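Local coordinates for Alr4995 protein (PDB 6LRF), which acts as a bifunctional arginine dihydrolase and ornithine cyclodeaminase, joining a catalytic region of the guanidino-group-modifying superfamily to a C-terminal region with a Rossmann fold, at residues Leu124-Glu128 with Gly129-Trp133; Pro272-Asp275 with Glu276-Ala279; His529-Glu532 with Gln533-Gly537; Lys559-Asn562 with Thr563-His567. All coordinates share one frame; numbering follows the deposited sequence.

The four contacts form two pairs, one at and beside a hairpin of the GME-family region, the other in the Rossmann-fold region. Interaction 1, the tip of that beta hairpin, touches interaction 2, a surface loop: Arg274 NH2 lies 3.1 Å from Glu128 O, a hydrogen bond, and Val277 CG1 packs against Gly129 O. Interactions 3 and 4 sit on neighbouring helices, with centres 12 Å apart. These helices meet through Ile531 CG2 and Val560 CG1 at 3.6 Å, and Met536 rests against Lys559 and Val560. Between the pairs there is no contact: the nearest atoms of interactions 1 and 3 are about 15 Å apart. The structure is unliganded, so no ligand places these contacts relative to an active site.

Interaction 1 (Leu124-Glu128 with Gly129-Trp133); sequences LLDRE and GRWLW
Arg130 folds back over the turn of a beta hairpin to grip Asp126 and lie beside Glu128. Its CB sits 3.3 Å from Asp126 OD2, and CG skirts the same oxygen. A bend at chi3 (-65°) then turns the guanidinium side-on to the carboxylate. NE donates to Asp126 OD2 at 2.9 Å, the donor lying above the carboxylate plane. NH2 reaches Asp126 OD1 from the syn side at 2.7 Å, tilted out of that plane. The backbone N of Arg130 also donates to Asp126 OD2, at 2.9 Å. Over one guanidinium face hangs Glu128 OE1, 3.3 Å from Arg130 NE, a purely electrostatic pairing; Trp131 CH2 lies over the opposite face, toward its rim. Asp126 CB in turn lies on the five-membered ring of Trp131, a CH-pi contact 3.9 Å from its centroid. An alanine in place of Arg130 would be likely to strand two neighbouring carboxylates without their counter-charge, the guanidinium beside Trp131 CH2 going with it. The turn itself, type I, runs from Asp126 to Gly129, and strands 123-125 and 132-136 pair through Leu124 and Trp133. With a cation shared between two acids and OD2 gripped twice, the network probably favours the ionised form of Asp126 and ties the turn together.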
loop_
_atom_site.group_PDB
_atom_site.type_symbol
_atom_site.label_atom_id
_atom_site.label_comp_id
_atom_site.label_asym_id
_atom_site.label_seq_id
_atom_site.Cartn_x
_atom_site.Cartn_y
_atom_site.Cartn_z
ATOM N N LEU B 124 12.024 4.074 47.149
ATOM C CA LEU B 124 11.001 3.883 48.170
ATOM C C LEU B 124 11.177 2.592 48.939
ATOM O O LEU B 124 11.360 1.519 48.361
ATOM C CB LEU B 124 9.621 3.919 47.540
ATOM C CG LEU B 124 9.301 5.321 47.041
ATOM C CD1 LEU B 124 8.021 5.317 46.262
ATOM C CD2 LEU B 124 9.178 6.238 48.241
ATOM N N LEU B 125 11.107 2.702 50.256
ATOM C CA LEU B 125 11.259 1.545 51.126
ATOM C C LEU B 125 10.016 0.664 51.129
ATOM O O LEU B 125 8.890 1.146 51.121
ATOM C CB LEU B 125 11.566 1.995 52.555
ATOM C CG LEU B 125 12.966 2.570 52.764
ATOM C CD1 LEU B 125 13.024 3.387 54.066
ATOM C CD2 LEU B 125 14.009 1.454 52.777
ATOM N N ASP B 126 10.238 -0.639 51.118
ATOM C CA ASP B 126 9.179 -1.588 51.427
ATOM C C ASP B 126 8.709 -1.265 52.853
ATOM O O ASP B 126 9.544 -1.073 53.742
ATOM C CB ASP B 126 9.713 -3.017 51.294
ATOM C CG ASP B 126 8.791 -4.053 51.901
ATOM O OD1 ASP B 126 7.778 -4.387 51.253
ATOM O OD2 ASP B 126 9.104 -4.541 53.012
ATOM N N ARG B 127 7.401 -1.158 53.074
ATOM C CA ARG B 127 6.914 -0.620 54.353
ATOM C C ARG B 127 7.169 -1.555 55.538
ATOM O O ARG B 127 7.223 -1.117 56.694
ATOM C CB ARG B 127 5.428 -0.276 54.275
ATOM C CG ARG B 127 5.107 0.900 53.359
ATOM C CD ARG B 127 6.164 2.001 53.391
ATOM N NE ARG B 127 6.479 2.454 54.746
ATOM C CZ ARG B 127 7.457 3.307 55.049
ATOM N NH1 ARG B 127 8.219 3.829 54.097
ATOM N NH2 ARG B 127 7.677 3.646 56.311
ATOM N N GLU B 128 7.345 -2.838 55.255
ATOM C CA GLU B 128 7.777 -3.774 56.288
ATOM C C GLU B 128 9.319 -3.791 56.343
ATOM O O GLU B 128 9.922 -4.624 57.024
ATOM C CB GLU B 128 7.184 -5.172 56.027
ATOM C CG GLU B 128 5.643 -5.157 55.987
ATOM C CD GLU B 128 5.008 -6.388 55.318
ATOM O OE1 GLU B 128 5.681 -7.079 54.516
ATOM O OE2 GLU B 128 3.815 -6.657 55.598
ATOM N N GLY B 129 9.938 -2.853 55.622
ATOM C CA GLY B 129 11.374 -2.617 55.675
ATOM C C GLY B 129 12.277 -3.726 55.155
ATOM O O GLY B 129 13.446 -3.814 55.562
ATOM N N ARG B 130 11.760 -4.563 54.254
ATOM C CA ARG B 130 12.508 -5.745 53.803
ATOM C C ARG B 130 13.568 -5.414 52.749
ATOM O O ARG B 130 14.640 -6.032 52.709
ATOM C CB ARG B 130 11.533 -6.798 53.264
ATOM C CG ARG B 130 10.563 -7.340 54.343
ATOM C CD ARG B 130 9.441 -8.163 53.722
ATOM N NE ARG B 130 8.584 -7.347 52.867
ATOM C CZ ARG B 130 7.786 -7.841 51.926
ATOM N NH1 ARG B 130 7.742 -9.154 51.724
ATOM N NH2 ARG B 130 7.037 -7.028 51.181
ATOM N N TRP B 131 13.261 -4.443 51.896
ATOM C CA TRP B 131 14.187 -4.027 50.846
ATOM C C TRP B 131 13.881 -2.603 50.417
ATOM O O TRP B 131 12.880 -2.008 50.852
ATOM C CB TRP B 131 14.105 -4.964 49.632
ATOM C CG TRP B 131 12.696 -5.184 49.156
ATOM C CD1 TRP B 131 11.877 -4.276 48.527
ATOM C CD2 TRP B 131 11.932 -6.388 49.287
ATOM N NE1 TRP B 131 10.648 -4.849 48.268
ATOM C CE2 TRP B 131 10.661 -6.144 48.721
ATOM C CE3 TRP B 131 12.203 -7.651 49.827
ATOM C CZ2 TRP B 131 9.667 -7.118 48.677
ATOM C CZ3 TRP B 131 11.215 -8.611 49.789
ATOM C CH2 TRP B 131 9.963 -8.341 49.215
ATOM N N LEU B 132 14.750 -2.066 49.567
ATOM C CA LEU B 132 14.572 -0.745 48.973
ATOM C C LEU B 132 14.316 -0.854 47.463
ATOM O O LEU B 132 15.096 -1.480 46.735
ATOM C CB LEU B 132 15.812 0.124 49.217
ATOM C CG LEU B 132 15.789 1.482 48.523
ATOM C CD1 LEU B 132 14.737 2.357 49.161
ATOM C CD2 LEU B 132 17.163 2.148 48.567
ATOM N N TRP B 133 13.234 -0.237 47.006
ATOM C CA TRP B 133 12.959 -0.090 45.586
ATOM C C TRP B 133 13.640 1.168 45.068
ATOM O O TRP B 133 13.336 2.247 45.549
ATOM C CB TRP B 133 11.457 0.022 45.330
ATOM C CG TRP B 133 10.576 -1.139 45.801
ATOM C CD1 TRP B 133 9.793 -1.181 46.926
ATOM C CD2 TRP B 133 10.333 -2.367 45.103
ATOM N NE1 TRP B 133 9.104 -2.373 46.986
ATOM C CE2 TRP B 133 9.414 -3.117 45.876
ATOM C CE3 TRP B 133 10.816 -2.915 43.903
ATOM C CZ2 TRP B 133 8.970 -4.384 45.493
ATOM C CZ3 TRP B 133 10.368 -4.171 43.521
ATOM C CH2 TRP B 133 9.457 -4.893 44.315
#

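Interaction 2 (Pro272-Asp275 with Glu276-Ala279); sequences PVRD and EVHA
Val273 and Val277 meet loosely through single methyls, CG1 of Val273 lying 4.3 Å from CG2 of Val277. Arg274 adds more to the contact. Its CB approaches Val277 CG1 at 3.9 Å, and its carbonyl O lies 3.6 Å from Val277 CG2, so the isopropyl group of Val277 rests against both backbone and side chain of Arg274. From there the Arg274 chain runs out extended, CG anti to the backbone N (chi1 -164°), and its NH2 donates to the carbonyl O of Glu128 at the hairpin tip. All this belongs to the loop after strand 267-268 that leads into strand 280-292, a member of the same mixed sheet as that hairpin. Asp275 stands at the bend. Its OD1 is 3.6 Å from Arg274 NE but well out of the guanidinium plane, which makes a salt bridge of charge alone. The other oxygen, Asp275 OD2, packs 3.4 Å from Glu276 CB. Beyond it the two acids run side by side in the same direction, Asp275 OD2 lying 3.8 Å from Glu276 OE1 with the carboxylate planes turned 87° apart. This closeness of like charges is probably eased by solvent and by the guanidinium of Arg274.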
loop_
_atom_site.group_PDB
_atom_site.type_symbol
_atom_site.label_atom_id
_atom_site.label_comp_id
_atom_site.label_asym_id
_atom_site.label_seq_id
_atom_site.Cartn_x
_atom_site.Cartn_y
_atom_site.Cartn_z
ATOM N N PRO B 272 12.497 3.114 60.739
ATOM C CA PRO B 272 13.219 2.158 61.590
ATOM C C PRO B 272 13.893 1.059 60.773
ATOM O O PRO B 272 13.347 0.609 59.762
ATOM C CB PRO B 272 12.116 1.582 62.493
ATOM C CG PRO B 272 10.983 2.591 62.423
ATOM C CD PRO B 272 11.053 3.158 61.038
ATOM N N VAL B 273 15.073 0.641 61.217
ATOM C CA VAL B 273 15.863 -0.346 60.498
ATOM C C VAL B 273 15.463 -1.742 60.945
ATOM O O VAL B 273 15.455 -2.042 62.141
ATOM C CB VAL B 273 17.370 -0.136 60.728
ATOM C CG1 VAL B 273 18.187 -1.254 60.089
ATOM C CG2 VAL B 273 17.797 1.215 60.182
ATOM N N ARG B 274 15.115 -2.593 59.990
ATOM C CA ARG B 274 14.630 -3.926 60.311
ATOM C C ARG B 274 15.802 -4.840 60.701
ATOM O O ARG B 274 16.935 -4.659 60.233
ATOM C CB ARG B 274 13.839 -4.493 59.122
ATOM C CG ARG B 274 12.978 -5.694 59.438
ATOM C CD ARG B 274 12.333 -6.268 58.191
ATOM N NE ARG B 274 12.076 -7.701 58.329
ATOM C CZ ARG B 274 10.867 -8.261 58.331
ATOM N NH1 ARG B 274 10.754 -9.576 58.466
ATOM N NH2 ARG B 274 9.774 -7.514 58.194
ATOM N N ASP B 275 15.517 -5.792 61.589
ATOM C CA ASP B 275 16.489 -6.779 62.077
ATOM C C ASP B 275 17.400 -7.384 60.996
ATOM O O ASP B 275 18.627 -7.228 61.018
ATOM C CB ASP B 275 15.748 -7.935 62.796
ATOM C CG ASP B 275 14.633 -8.577 61.927
ATOM O OD1 ASP B 275 13.681 -7.874 61.511
ATOM O OD2 ASP B 275 14.731 -9.790 61.612
ATOM N N GLU B 276 16.771 -8.070 60.050
ATOM C CA GLU B 276 17.447 -9.045 59.212
ATOM C C GLU B 276 18.200 -8.423 58.038
ATOM O O GLU B 276 19.133 -9.033 57.516
ATOM C CB GLU B 276 16.424 -10.072 58.699
ATOM C CG GLU B 276 17.026 -11.339 58.103
ATOM C CD GLU B 276 16.146 -12.564 58.321
ATOM O OE1 GLU B 276 15.634 -12.738 59.450
ATOM O OE2 GLU B 276 15.959 -13.345 57.362
ATOM N N VAL B 277 17.822 -7.209 57.639
ATOM C CA VAL B 277 18.356 -6.630 56.402
ATOM C C VAL B 277 19.882 -6.463 56.387
ATOM O O VAL B 277 20.557 -6.359 57.430
ATOM C CB VAL B 277 17.715 -5.250 56.079
ATOM C CG1 VAL B 277 16.203 -5.327 56.174
ATOM C CG2 VAL B 277 18.281 -4.138 56.960
ATOM N N HIS B 278 20.412 -6.474 55.171
ATOM C CA HIS B 278 21.810 -6.215 54.919
ATOM C C HIS B 278 21.972 -5.852 53.450
ATOM O O HIS B 278 21.111 -6.179 52.620
ATOM C CB HIS B 278 22.689 -7.420 55.293
ATOM C CG HIS B 278 22.404 -8.665 54.509
ATOM N ND1 HIS B 278 21.311 -9.472 54.756
ATOM C CD2 HIS B 278 23.094 -9.263 53.506
ATOM C CE1 HIS B 278 21.333 -10.505 53.930
ATOM N NE2 HIS B 278 22.405 -10.401 53.161
ATOM N N ALA B 279 23.067 -5.158 53.157
ATOM C CA ALA B 279 23.416 -4.728 51.811
ATOM C C ALA B 279 23.335 -5.865 50.804
ATOM O O ALA B 279 23.977 -6.908 50.957
ATOM C CB ALA B 279 24.814 -4.131 51.792
#

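Interaction 3 (His529-Glu532 with Gln533-Gly537); sequences HDIE and QNMMG
Asn534 clamps the carbonyl of Asp530 near the C-terminal end of helix 524-536, which follows strand 519-523 of the parallel sheet in the Rossmann-fold region. The carbonyl O of Asp530 accepts two bonds from this one residue: the usual helical one from Asn534 N at 3.1 Å, and a shorter, almost straight one from Asn534 ND2 at 2.7 Å (174°). With CG beside the backbone N (chi1 -80°), the Asn534 amide turns back toward the preceding turn and that oxygen. The two donors come from opposite faces of the carbonyl plane, while the oxygen lies in the plane of the Asn534 amide. A water closes the side-chain end of the pair, donating to Asp530 OD1 at 2.5 Å and accepting from Asn534 ND2 at 3.0 Å. One residue further on, CG2 of Ile531 lies 3.6 Å from SE of the selenomethionine Met535, the two side chains running alongside each other. The next shell fixes the polar ends. Asp530 OD1 and OD2 accept from the backbone amides of Val583 and Met584, and Asn534 OD1 is bonded to Ser581 OG. Glu532, whose CG touches Met536 CG, sends its carboxylate to Thr538, Leu540 and His557. Beyond Met536 the chain leaves helical geometry at Gly537, whose positive phi (68°) suits glycine; Gly537 N still makes a weak bond of 3.0 Å to Gln533 O.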
loop_
_atom_site.group_PDB
_atom_site.type_symbol
_atom_site.label_atom_id
_atom_site.label_comp_id
_atom_site.label_asym_id
_atom_site.label_seq_id
_atom_site.Cartn_x
_atom_site.Cartn_y
_atom_site.Cartn_z
ATOM N N HIS B 529 4.532 -16.470 20.251
ATOM C CA HIS B 529 4.418 -15.043 20.537
ATOM C C HIS B 529 3.461 -14.763 21.689
ATOM O O HIS B 529 3.719 -13.889 22.510
ATOM C CB HIS B 529 3.962 -14.277 19.288
ATOM C CG HIS B 529 5.044 -14.092 18.278
ATOM N ND1 HIS B 529 5.822 -12.955 18.227
ATOM C CD2 HIS B 529 5.509 -14.911 17.306
ATOM C CE1 HIS B 529 6.702 -13.073 17.248
ATOM N NE2 HIS B 529 6.537 -14.255 16.679
ATOM N N ASP B 530 2.348 -15.488 21.732
ATOM C CA ASP B 530 1.381 -15.322 22.809
ATOM C C ASP B 530 2.020 -15.699 24.140
ATOM O O ASP B 530 1.890 -14.983 25.138
ATOM C CB ASP B 530 0.145 -16.178 22.566
ATOM C CG ASP B 530 -0.792 -16.219 23.776
ATOM O OD1 ASP B 530 -1.417 -15.175 24.099
ATOM O OD2 ASP B 530 -0.931 -17.308 24.375
ATOM N N ILE B 531 2.728 -16.824 24.148
ATOM C CA ILE B 531 3.349 -17.271 25.378
ATOM C C ILE B 531 4.473 -16.302 25.758
ATOM O O ILE B 531 4.569 -15.912 26.905
ATOM C CB ILE B 531 3.845 -18.702 25.246
ATOM C CG1 ILE B 531 2.632 -19.625 25.074
ATOM C CG2 ILE B 531 4.651 -19.101 26.475
ATOM C CD1 ILE B 531 2.955 -21.084 24.798
ATOM N N GLU B 532 5.272 -15.856 24.789
ATOM C CA GLU B 532 6.334 -14.891 25.085
ATOM C C GLU B 532 5.786 -13.595 25.688
ATOM O O GLU B 532 6.323 -13.087 26.673
ATOM C CB GLU B 532 7.144 -14.563 23.831
ATOM C CG GLU B 532 8.424 -13.791 24.127
ATOM C CD GLU B 532 9.038 -13.148 22.889
ATOM O OE1 GLU B 532 8.667 -13.502 21.745
ATOM O OE2 GLU B 532 9.885 -12.253 23.068
ATOM N N GLN B 533 4.728 -13.058 25.093
ATOM C CA GLN B 533 4.160 -11.799 25.563
ATOM C C GLN B 533 3.667 -11.934 26.991
ATOM O O GLN B 533 3.773 -10.999 27.784
ATOM C CB GLN B 533 3.020 -11.337 24.654
ATOM C CG GLN B 533 1.976 -10.428 25.350
ATOM C CD GLN B 533 0.723 -10.165 24.489
ATOM O OE1 GLN B 533 0.758 -9.342 23.579
ATOM N NE2 GLN B 533 -0.384 -10.859 24.783
ATOM N N ASN B 534 3.145 -13.107 27.325
ATOM C CA ASN B 534 2.540 -13.303 28.632
ATOM C C ASN B 534 3.546 -13.703 29.707
ATOM O O ASN B 534 3.373 -13.360 30.866
ATOM C CB ASN B 534 1.412 -14.337 28.532
ATOM C CG ASN B 534 0.136 -13.731 27.981
ATOM O OD1 ASN B 534 -0.653 -13.162 28.730
ATOM N ND2 ASN B 534 -0.049 -13.804 26.663
HETATM N N MSE B 535 4.596 -14.416 29.321
HETATM C CA MSE B 535 5.636 -14.806 30.262
HETATM C C MSE B 535 6.664 -13.699 30.469
HETATM O O MSE B 535 7.102 -13.462 31.592
HETATM C CB MSE B 535 6.369 -16.056 29.786
HETATM C CG MSE B 535 5.632 -17.371 29.936
HETATM SE SE MSE B 535 6.804 -18.829 29.336
HETATM C CE MSE B 535 8.236 -18.568 30.633
HETATM N N MSE B 536 7.056 -13.040 29.382
HETATM C CA MSE B 536 8.192 -12.127 29.403
HETATM C C MSE B 536 7.814 -10.670 29.167
HETATM O O MSE B 536 8.665 -9.800 29.303
HETATM C CB MSE B 536 9.237 -12.505 28.340
HETATM C CG MSE B 536 9.492 -13.982 28.114
HETATM SE SE MSE B 536 10.630 -14.688 29.509
HETATM C CE MSE B 536 12.256 -13.723 29.137
ATOM N N GLY B 537 6.569 -10.400 28.782
ATOM C CA GLY B 537 6.178 -9.047 28.394
ATOM C C GLY B 537 6.807 -8.556 27.092
ATOM O O GLY B 537 6.892 -7.349 26.846
HETATM O O HOH W 1 -2.036 -12.814 24.682
#

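Interaction 4 (Lys559-Asn562 with Thr563-His567); sequences KVIN and TIRRH
Between Lys559-Asn562 and Thr563-His567, Thr563 makes the one side-chain hydrogen bond; the others are backbone bonds. Its OG1 donates to the carbonyl O of Lys559 at 2.8 Å, while Thr563 N gives the same oxygen its regular i to i+4 bond at 2.9 Å; the hydroxyl and the amide arrive from opposite faces of the carbonyl plane. The chi1 of -61° sets OG1 beside the backbone N and within reach of the preceding turn. A valine here would probably leave Lys559 O with the amide alone and put a methyl against that carbonyl. Backbone bonds continue the helix, with Ile564 N on Val560 O at 3.0 Å, Arg565 N on Ile561 O at 3.0 Å and Arg566 N on Asn562 O at 2.9 Å. Apolar contacts are looser: Val560 CG1 lies 4.3 Å from Ile564 CG1, and the CD methylene of Arg565 runs beside Ile561, 4.0 Å from its CG2. The polar ends look elsewhere. Arg565 donates through NE to Gly374 O and through NH1 to Pro605 O, and Asn562 OD1 accepts from Ala376 N. A threonine hydroxyl bonded back to the carbonyl four residues earlier is common within helices; here it belongs to helix 554-567, which packs against helix 524-536 of the Rossmann-fold region, Ile561 touching Val528.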
loop_
_atom_site.group_PDB
_atom_site.type_symbol
_atom_site.label_atom_id
_atom_site.label_comp_id
_atom_site.label_asym_id
_atom_site.label_seq_id
_atom_site.Cartn_x
_atom_site.Cartn_y
_atom_site.Cartn_z
ATOM N N LYS B 559 14.141 -18.753 24.410
ATOM C CA LYS B 559 13.924 -19.214 25.784
ATOM C C LYS B 559 12.550 -19.814 25.947
ATOM O O LYS B 559 12.383 -20.853 26.585
ATOM C CB LYS B 559 14.089 -18.074 26.797
ATOM C CG LYS B 559 13.533 -18.414 28.169
ATOM C CD LYS B 559 14.017 -17.446 29.248
ATOM C CE LYS B 559 13.721 -17.994 30.642
ATOM N NZ LYS B 559 14.535 -17.313 31.696
ATOM N N VAL B 560 11.548 -19.150 25.385
ATOM C CA VAL B 560 10.189 -19.638 25.509
ATOM C C VAL B 560 10.044 -20.985 24.809
ATOM O O VAL B 560 9.418 -21.905 25.335
ATOM C CB VAL B 560 9.168 -18.629 24.928
ATOM C CG1 VAL B 560 7.798 -19.289 24.729
ATOM C CG2 VAL B 560 9.067 -17.398 25.833
ATOM N N ILE B 561 10.632 -21.102 23.621
ATOM C CA ILE B 561 10.511 -22.335 22.853
ATOM C C ILE B 561 11.180 -23.471 23.610
ATOM O O ILE B 561 10.586 -24.536 23.803
ATOM C CB ILE B 561 11.114 -22.185 21.452
ATOM C CG1 ILE B 561 10.212 -21.245 20.624
ATOM C CG2 ILE B 561 11.258 -23.561 20.783
ATOM C CD1 ILE B 561 10.775 -20.874 19.252
ATOM N N ASN B 562 12.405 -23.231 24.065
ATOM C CA ASN B 562 13.123 -24.220 24.864
ATOM C C ASN B 562 12.385 -24.634 26.148
ATOM O O ASN B 562 12.367 -25.802 26.526
ATOM C CB ASN B 562 14.508 -23.687 25.236
ATOM C CG ASN B 562 15.419 -24.784 25.694
ATOM O OD1 ASN B 562 15.696 -25.710 24.930
ATOM N ND2 ASN B 562 15.887 -24.707 26.946
ATOM N N THR B 563 11.772 -23.673 26.821
ATOM C CA THR B 563 11.057 -23.963 28.062
ATOM C C THR B 563 9.834 -24.851 27.816
ATOM O O THR B 563 9.581 -25.806 28.561
ATOM C CB THR B 563 10.646 -22.645 28.760
ATOM O OG1 THR B 563 11.828 -21.905 29.081
ATOM C CG2 THR B 563 9.868 -22.911 30.031
ATOM N N ILE B 564 9.062 -24.548 26.776
ATOM C CA ILE B 564 7.898 -25.380 26.466
ATOM C C ILE B 564 8.349 -26.787 26.042
ATOM O O ILE B 564 7.755 -27.776 26.459
ATOM C CB ILE B 564 7.002 -24.748 25.364
ATOM C CG1 ILE B 564 6.587 -23.320 25.754
ATOM C CG2 ILE B 564 5.740 -25.586 25.148
ATOM C CD1 ILE B 564 5.909 -23.221 27.127
ATOM N N ARG B 565 9.412 -26.881 25.239
ATOM C CA ARG B 565 9.940 -28.186 24.858
ATOM C C ARG B 565 10.369 -28.955 26.124
ATOM O O ARG B 565 10.143 -30.163 26.221
ATOM C CB ARG B 565 11.095 -28.053 23.856
ATOM C CG ARG B 565 10.665 -27.522 22.464
ATOM C CD ARG B 565 11.844 -27.468 21.487
ATOM N NE ARG B 565 12.405 -28.802 21.263
ATOM C CZ ARG B 565 11.963 -29.653 20.339
ATOM N NH1 ARG B 565 10.973 -29.297 19.522
ATOM N NH2 ARG B 565 12.513 -30.856 20.227
ATOM N N ARG B 566 10.925 -28.256 27.113
ATOM C CA ARG B 566 11.330 -28.932 28.341
ATOM C C ARG B 566 10.143 -29.518 29.092
ATOM O O ARG B 566 10.192 -30.659 29.533
ATOM C CB ARG B 566 12.098 -28.000 29.271
ATOM C CG ARG B 566 12.602 -28.748 30.513
ATOM C CD ARG B 566 13.585 -27.932 31.313
ATOM N NE ARG B 566 12.946 -26.744 31.873
ATOM C CZ ARG B 566 13.258 -25.498 31.523
ATOM N NH1 ARG B 566 14.210 -25.280 30.617
ATOM N NH2 ARG B 566 12.621 -24.467 32.079
ATOM N N HIS B 567 9.076 -28.741 29.232
ATOM C CA HIS B 567 7.866 -29.213 29.913
ATOM C C HIS B 567 7.106 -30.243 29.078
ATOM O O HIS B 567 6.385 -31.076 29.630
ATOM C CB HIS B 567 6.954 -28.035 30.249
ATOM C CG HIS B 567 7.432 -27.233 31.414
ATOM N ND1 HIS B 567 6.860 -27.326 32.665
ATOM C CD2 HIS B 567 8.447 -26.343 31.527
ATOM C CE1 HIS B 567 7.492 -26.513 33.494
ATOM N NE2 HIS B 567 8.460 -25.908 32.830
#